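Local structure of choline binding protein PCPA (Streptococcus pneumoniae, 4CP6) at residues F329-N335 against P353-G359; I120-K124 against I144-A148. The protein is a pneumococcal vaccine antigen of the choline-binding protein family, probably held at the cell surface, where its leucine-rich repeats may mediate contacts with the host. All blocks are in the same frame, centred on the assembly; numbering follows the deposited sequence.

Interaction 1: F329-N335 against P353-G359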
loop_
_atom_site.group_PDB
_atom_site.type_symbol
_atom_site.label_atom_id
_atom_site.label_comp_id
_atom_site.label_asym_id
_atom_site.label_seq_id
_atom_site.Cartn_x
_atom_site.Cartn_y
_atom_site.Cartn_z
ATOM N N PHE A 329 -7.598 -2.718 -20.922
ATOM C CA PHE A 329 -7.756 -1.523 -20.101
ATOM C C PHE A 329 -8.630 -1.868 -18.909
ATOM O O PHE A 329 -9.727 -2.413 -19.106
ATOM C CB PHE A 329 -8.458 -0.406 -20.863
ATOM C CG PHE A 329 -7.676 0.159 -22.004
ATOM C CD1 PHE A 329 -6.662 1.089 -21.784
ATOM C CD2 PHE A 329 -7.939 -0.238 -23.308
ATOM C CE1 PHE A 329 -5.914 1.591 -22.852
ATOM C CE2 PHE A 329 -7.203 0.279 -24.369
ATOM C CZ PHE A 329 -6.214 1.202 -24.142
ATOM N N GLY A 330 -8.200 -1.520 -17.693
ATOM C CA GLY A 330 -9.063 -1.729 -16.544
ATOM C C GLY A 330 -10.161 -0.672 -16.515
ATOM O O GLY A 330 -10.148 0.316 -17.273
ATOM N N LYS A 331 -11.091 -0.843 -15.579
ATOM C CA LYS A 331 -12.202 0.097 -15.372
ATOM C C LYS A 331 -11.628 1.442 -14.890
ATOM O O LYS A 331 -10.704 1.458 -14.078
ATOM C CB LYS A 331 -13.167 -0.507 -14.335
ATOM C CG LYS A 331 -14.438 0.278 -14.072
ATOM C CD LYS A 331 -15.409 -0.550 -13.218
ATOM C CE LYS A 331 -16.575 0.258 -12.696
ATOM N NZ LYS A 331 -17.701 -0.616 -12.250
ATOM N N HIS A 332 -12.144 2.570 -15.370
ATOM C CA HIS A 332 -11.673 3.897 -14.945
ATOM C C HIS A 332 -10.172 4.044 -15.126
ATOM O O HIS A 332 -9.473 4.517 -14.234
ATOM C CB HIS A 332 -12.102 4.235 -13.505
ATOM C CG HIS A 332 -13.580 4.415 -13.379
ATOM N ND1 HIS A 332 -14.231 5.531 -13.879
ATOM C CD2 HIS A 332 -14.492 3.580 -12.846
ATOM C CE1 HIS A 332 -15.509 5.364 -13.547
ATOM N NE2 HIS A 332 -15.716 4.191 -12.982
ATOM N N VAL A 333 -9.663 3.671 -16.307
ATOM C CA VAL A 333 -8.232 3.717 -16.515
ATOM C C VAL A 333 -7.697 5.153 -16.483
ATOM O O VAL A 333 -6.557 5.358 -16.046
ATOM C CB VAL A 333 -7.829 2.944 -17.780
ATOM C CG1 VAL A 333 -8.453 3.562 -19.034
ATOM C CG2 VAL A 333 -6.313 2.880 -17.904
ATOM N N MET A 334 -8.500 6.141 -16.967
ATOM C CA MET A 334 -8.091 7.557 -16.966
ATOM C C MET A 334 -9.186 8.371 -16.311
ATOM O O MET A 334 -10.313 8.460 -16.837
ATOM C CB MET A 334 -7.849 8.071 -18.390
ATOM C CG MET A 334 -6.650 7.411 -19.082
ATOM S SD MET A 334 -6.586 7.810 -20.856
ATOM C CE MET A 334 -7.936 6.766 -21.479
ATOM N N ASN A 335 -8.874 8.997 -15.192
ATOM C CA ASN A 335 -9.894 9.795 -14.516
ATOM C C ASN A 335 -9.215 10.961 -13.795
ATOM O O ASN A 335 -8.239 10.757 -13.060
ATOM C CB ASN A 335 -10.715 8.943 -13.516
ATOM C CG ASN A 335 -11.717 9.752 -12.702
ATOM O OD1 ASN A 335 -11.340 10.483 -11.779
ATOM N ND2 ASN A 335 -13.003 9.683 -13.043
ATOM N N PRO A 353 -13.550 0.300 -23.858
ATOM C CA PRO A 353 -14.434 -0.230 -22.822
ATOM C C PRO A 353 -15.224 0.817 -22.068
ATOM O O PRO A 353 -14.999 2.026 -22.211
ATOM C CB PRO A 353 -13.464 -0.966 -21.895
ATOM C CG PRO A 353 -12.206 -0.179 -21.989
ATOM C CD PRO A 353 -12.136 0.292 -23.421
ATOM N N SER A 354 -16.136 0.349 -21.207
ATOM C CA SER A 354 -16.888 1.224 -20.346
ATOM C C SER A 354 -15.917 1.923 -19.413
ATOM O O SER A 354 -14.894 1.342 -19.010
ATOM C CB SER A 354 -17.825 0.384 -19.480
ATOM O OG SER A 354 -18.860 -0.137 -20.299
ATOM N N PHE A 355 -16.246 3.149 -19.017
ATOM C CA PHE A 355 -15.502 3.903 -17.992
ATOM C C PHE A 355 -14.054 4.201 -18.384
ATOM O O PHE A 355 -13.181 4.352 -17.519
ATOM C CB PHE A 355 -15.557 3.166 -16.632
ATOM C CG PHE A 355 -16.969 2.838 -16.189
ATOM C CD1 PHE A 355 -17.905 3.843 -16.006
ATOM C CD2 PHE A 355 -17.363 1.523 -16.005
ATOM C CE1 PHE A 355 -19.206 3.542 -15.594
ATOM C CE2 PHE A 355 -18.673 1.218 -15.608
ATOM C CZ PHE A 355 -19.576 2.232 -15.401
ATOM N N PHE A 356 -13.800 4.342 -19.670
ATOM C CA PHE A 356 -12.473 4.596 -20.213
ATOM C C PHE A 356 -11.909 5.963 -19.840
ATOM O O PHE A 356 -10.756 6.066 -19.376
ATOM C CB PHE A 356 -12.571 4.435 -21.719
ATOM C CG PHE A 356 -11.304 4.565 -22.514
ATOM C CD1 PHE A 356 -10.308 3.595 -22.432
ATOM C CD2 PHE A 356 -11.155 5.592 -23.447
ATOM C CE1 PHE A 356 -9.159 3.673 -23.238
ATOM C CE2 PHE A 356 -10.012 5.668 -24.250
ATOM C CZ PHE A 356 -9.034 4.698 -24.141
ATOM N N LEU A 357 -12.732 7.031 -19.997
ATOM C CA LEU A 357 -12.252 8.387 -19.759
ATOM C C LEU A 357 -13.355 9.181 -19.096
ATOM O O LEU A 357 -14.491 9.197 -19.593
ATOM C CB LEU A 357 -11.799 8.969 -21.087
ATOM C CG LEU A 357 -11.289 10.391 -21.044
ATOM C CD1 LEU A 357 -10.024 10.516 -20.151
ATOM C CD2 LEU A 357 -11.003 10.901 -22.426
ATOM N N SER A 358 -13.057 9.778 -17.940
ATOM C CA SER A 358 -14.080 10.448 -17.145
ATOM C C SER A 358 -13.423 11.379 -16.140
ATOM O O SER A 358 -12.190 11.487 -16.058
ATOM C CB SER A 358 -14.947 9.418 -16.398
ATOM O OG SER A 358 -14.155 8.662 -15.489
ATOM N N GLY A 359 -14.262 12.041 -15.342
ATOM C CA GLY A 359 -13.797 12.928 -14.285
ATOM C C GLY A 359 -13.405 14.307 -14.759
ATOM O O GLY A 359 -13.805 14.744 -15.835
HETATM O O HOH W 1 -11.904 1.630 -18.923
HETATM O O HOH W 2 -12.430 6.838 -16.399
#
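Two short parallel strands, 334-335 and 357-358, are joined here by few direct backbone bonds. Ser-358 N donates to Met-334 O (3.2 Å), and Met-334 N gives a weak bond to Phe-356 O (3.3 Å). Serine suits position 358 because its hydroxyl works both ways: Ser-358 OG accepts from Asn-335 ND2 (2.9 Å) and donates to water 2 (2.7 Å). That water donates to Met-334 O (2.7 Å) and Phe-355 O (2.8 Å), so a carbonyl in the turn 353-356 is satisfied by solvent. Nearer the start of both segments, water 1 donates to Gly-330 O (2.7 Å) and Ser-354 O (3.0 Å), while Ser-354 OG bonds Asp-381 in the next coil.

Side chains without polar needs close the inner side. Phe-356 turns its ring edge to the face of Phe-329 (centroids 5.1 Å apart, planes at 88°), and the flexible Met-334 lays CE over the Phe-356 ring, 3.6 Å from its centroid (CH-pi), with SD 5.4 Å from the same centroid, a Met-aromatic contact. On the outside, Phe-355 CB sits over the His-332 ring, 3.7 Å from its centroid. His-332/Phe-355, Met-334/Leu-357 and Asn-335/Ser-358 pair at a constant 23-residue step, as in a leucine-rich repeat solenoid.

Interaction 2: I120-K124 against I144-A148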
loop_
_atom_site.group_PDB
_atom_site.type_symbol
_atom_site.label_atom_id
_atom_site.label_comp_id
_atom_site.label_asym_id
_atom_site.label_seq_id
_atom_site.Cartn_x
_atom_site.Cartn_y
_atom_site.Cartn_z
ATOM N N ILE A 120 7.578 0.997 21.464
ATOM C CA ILE A 120 7.446 -0.384 21.869
ATOM C C ILE A 120 8.861 -0.842 22.015
ATOM O O ILE A 120 9.646 -0.732 21.048
ATOM C CB ILE A 120 6.707 -1.234 20.806
ATOM C CG1 ILE A 120 5.279 -0.744 20.570
ATOM C CG2 ILE A 120 6.755 -2.727 21.138
ATOM C CD1 ILE A 120 4.316 -0.963 21.714
ATOM N N ILE A 121 9.220 -1.286 23.222
ATOM C CA ILE A 121 10.574 -1.704 23.526
ATOM C C ILE A 121 10.607 -3.201 23.707
ATOM O O ILE A 121 9.770 -3.762 24.427
ATOM C CB ILE A 121 11.050 -0.986 24.820
ATOM C CG1 ILE A 121 10.963 0.554 24.677
ATOM C CG2 ILE A 121 12.466 -1.459 25.251
ATOM C CD1 ILE A 121 10.690 1.264 25.964
ATOM N N PHE A 122 11.591 -3.862 23.104
ATOM C CA PHE A 122 11.738 -5.294 23.300
ATOM C C PHE A 122 12.829 -5.570 24.308
ATOM O O PHE A 122 13.940 -5.032 24.193
ATOM C CB PHE A 122 12.077 -6.015 21.978
ATOM C CG PHE A 122 10.911 -5.969 21.034
ATOM C CD1 PHE A 122 10.754 -4.906 20.150
ATOM C CD2 PHE A 122 9.950 -6.974 21.039
ATOM C CE1 PHE A 122 9.619 -4.808 19.347
ATOM C CE2 PHE A 122 8.848 -6.907 20.190
ATOM C CZ PHE A 122 8.683 -5.818 19.349
ATOM N N ASP A 123 12.537 -6.449 25.277
ATOM C CA ASP A 123 13.570 -6.885 26.212
ATOM C C ASP A 123 14.551 -7.706 25.396
ATOM O O ASP A 123 14.177 -8.292 24.371
ATOM C CB ASP A 123 12.985 -7.798 27.307
ATOM C CG ASP A 123 12.300 -7.100 28.462
ATOM O OD1 ASP A 123 12.545 -5.896 28.662
ATOM O OD2 ASP A 123 11.582 -7.784 29.221
ATOM N N LYS A 124 15.799 -7.800 25.871
ATOM C CA LYS A 124 16.821 -8.590 25.205
ATOM C C LYS A 124 16.354 -10.061 25.018
ATOM O O LYS A 124 15.605 -10.577 25.848
ATOM C CB LYS A 124 18.123 -8.538 26.030
ATOM C CG LYS A 124 19.392 -8.826 25.238
ATOM C CD LYS A 124 20.639 -8.709 26.120
ATOM C CE LYS A 124 21.922 -9.016 25.381
ATOM N NZ LYS A 124 22.094 -10.475 25.138
ATOM N N ILE A 144 10.244 2.079 16.473
ATOM C CA ILE A 144 10.268 0.677 16.863
ATOM C C ILE A 144 11.425 -0.008 16.166
ATOM O O ILE A 144 11.680 0.242 14.976
ATOM C CB ILE A 144 8.904 -0.055 16.578
ATOM C CG1 ILE A 144 8.814 -1.439 17.286
ATOM C CG2 ILE A 144 8.645 -0.195 15.044
ATOM C CD1 ILE A 144 7.424 -2.124 17.208
ATOM N N GLU A 145 12.129 -0.860 16.905
ATOM C CA GLU A 145 13.197 -1.684 16.365
ATOM C C GLU A 145 12.721 -3.120 16.527
ATOM O O GLU A 145 12.568 -3.602 17.667
ATOM C CB GLU A 145 14.503 -1.476 17.129
ATOM C CG GLU A 145 15.629 -2.326 16.566
ATOM C CD GLU A 145 17.023 -2.071 17.118
ATOM O OE1 GLU A 145 17.272 -0.976 17.675
ATOM O OE2 GLU A 145 17.894 -2.943 16.912
ATOM N N LEU A 146 12.416 -3.802 15.394
ATOM C CA LEU A 146 11.867 -5.149 15.433
ATOM C C LEU A 146 12.944 -6.167 15.680
ATOM O O LEU A 146 14.042 -6.030 15.117
ATOM C CB LEU A 146 11.028 -5.433 14.180
ATOM C CG LEU A 146 9.790 -4.525 14.095
ATOM C CD1 LEU A 146 9.121 -4.611 12.740
ATOM C CD2 LEU A 146 8.768 -4.865 15.186
ATOM N N PRO A 147 12.699 -7.167 16.534
ATOM C CA PRO A 147 13.784 -8.085 16.929
ATOM C C PRO A 147 14.166 -9.044 15.827
ATOM O O PRO A 147 13.378 -9.291 14.913
ATOM C CB PRO A 147 13.193 -8.832 18.125
ATOM C CG PRO A 147 11.698 -8.818 17.872
ATOM C CD PRO A 147 11.456 -7.438 17.285
ATOM N N ALA A 148 15.356 -9.634 15.958
ATOM C CA ALA A 148 15.881 -10.567 14.978
ATOM C C ALA A 148 15.029 -11.814 14.781
ATOM O O ALA A 148 14.985 -12.385 13.694
ATOM C CB ALA A 148 17.295 -10.978 15.387
HETATM O O HOH W 3 11.991 -0.751 19.810
#
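Neighbouring coils of the leucine-rich repeat solenoid meet here along its parallel sheet, where strand 119-122 lies between 97-100 and 143-146. The short segments 120-122 and 144-146 diverge by 36°, with axes 6.7 Å apart at closest approach, and the CA atoms of Phe-122 and Pro-147 are already 7.3 Å apart.

Apolar packing supplies most of the contact. Ile-120 and Ile-144 are both buried, Ile-120 CB lying 3.8 Å from Ile-144 CD1; branched isoleucine suits both an extended backbone and a hydrophobic core. Ile-120 also touches Phe-136 and Leu-141, and Ile-144 reaches Leu-167 of the following strand. Where the strands spread, the large ring of Phe-122 spans the gap: its CE1 comes within 4.0 Å of Ile-144 CG1 and 4.2 Å of Leu-146 CD2.

A CH-pi contact adds to this. Pro-147 CD lies over the Phe-122 ring, 3.7 Å from the centroid and only 6° off the normal. Proline carries this CD methylene on its backbone nitrogen, which puts C-H groups against the Phe-122 face; its missing N-H also suits a place where strand pairing stops.

Polar contact is left to solvent and to the next coil. The exposed Glu-145 extends away from Phe-122, its OE2 bonding Ser-170 OG. Between the strands the backbone is bridged rather than directly bonded: water 3 donates to Ile-120 O at 2.7 Å and accepts from Glu-145 N at 2.9 Å, spanning a 4.8 Å gap between Ile-120 O and Glu-145 N.

How the interactions relate
Both contacts join adjacent coils of one solenoid, but at different places on the coil and in different repeat regions. Interaction 2 lies in the sheet built of strands such as 119-122 and 143-146; interaction 1 lies in a separate three-strand sheet, 311-312, 334-335 and 357-358, whose side chains pack against strands 319-322 and 342-345. Their centres are about 46 Å apart, on opposite sides of the chain's centre, and their nearest atoms are about 34 Å apart. Both segments of interaction 2 precede those of interaction 1 in the sequence. Neither adjoins a known ligand site; each joins one coil to the next within its own repeat region.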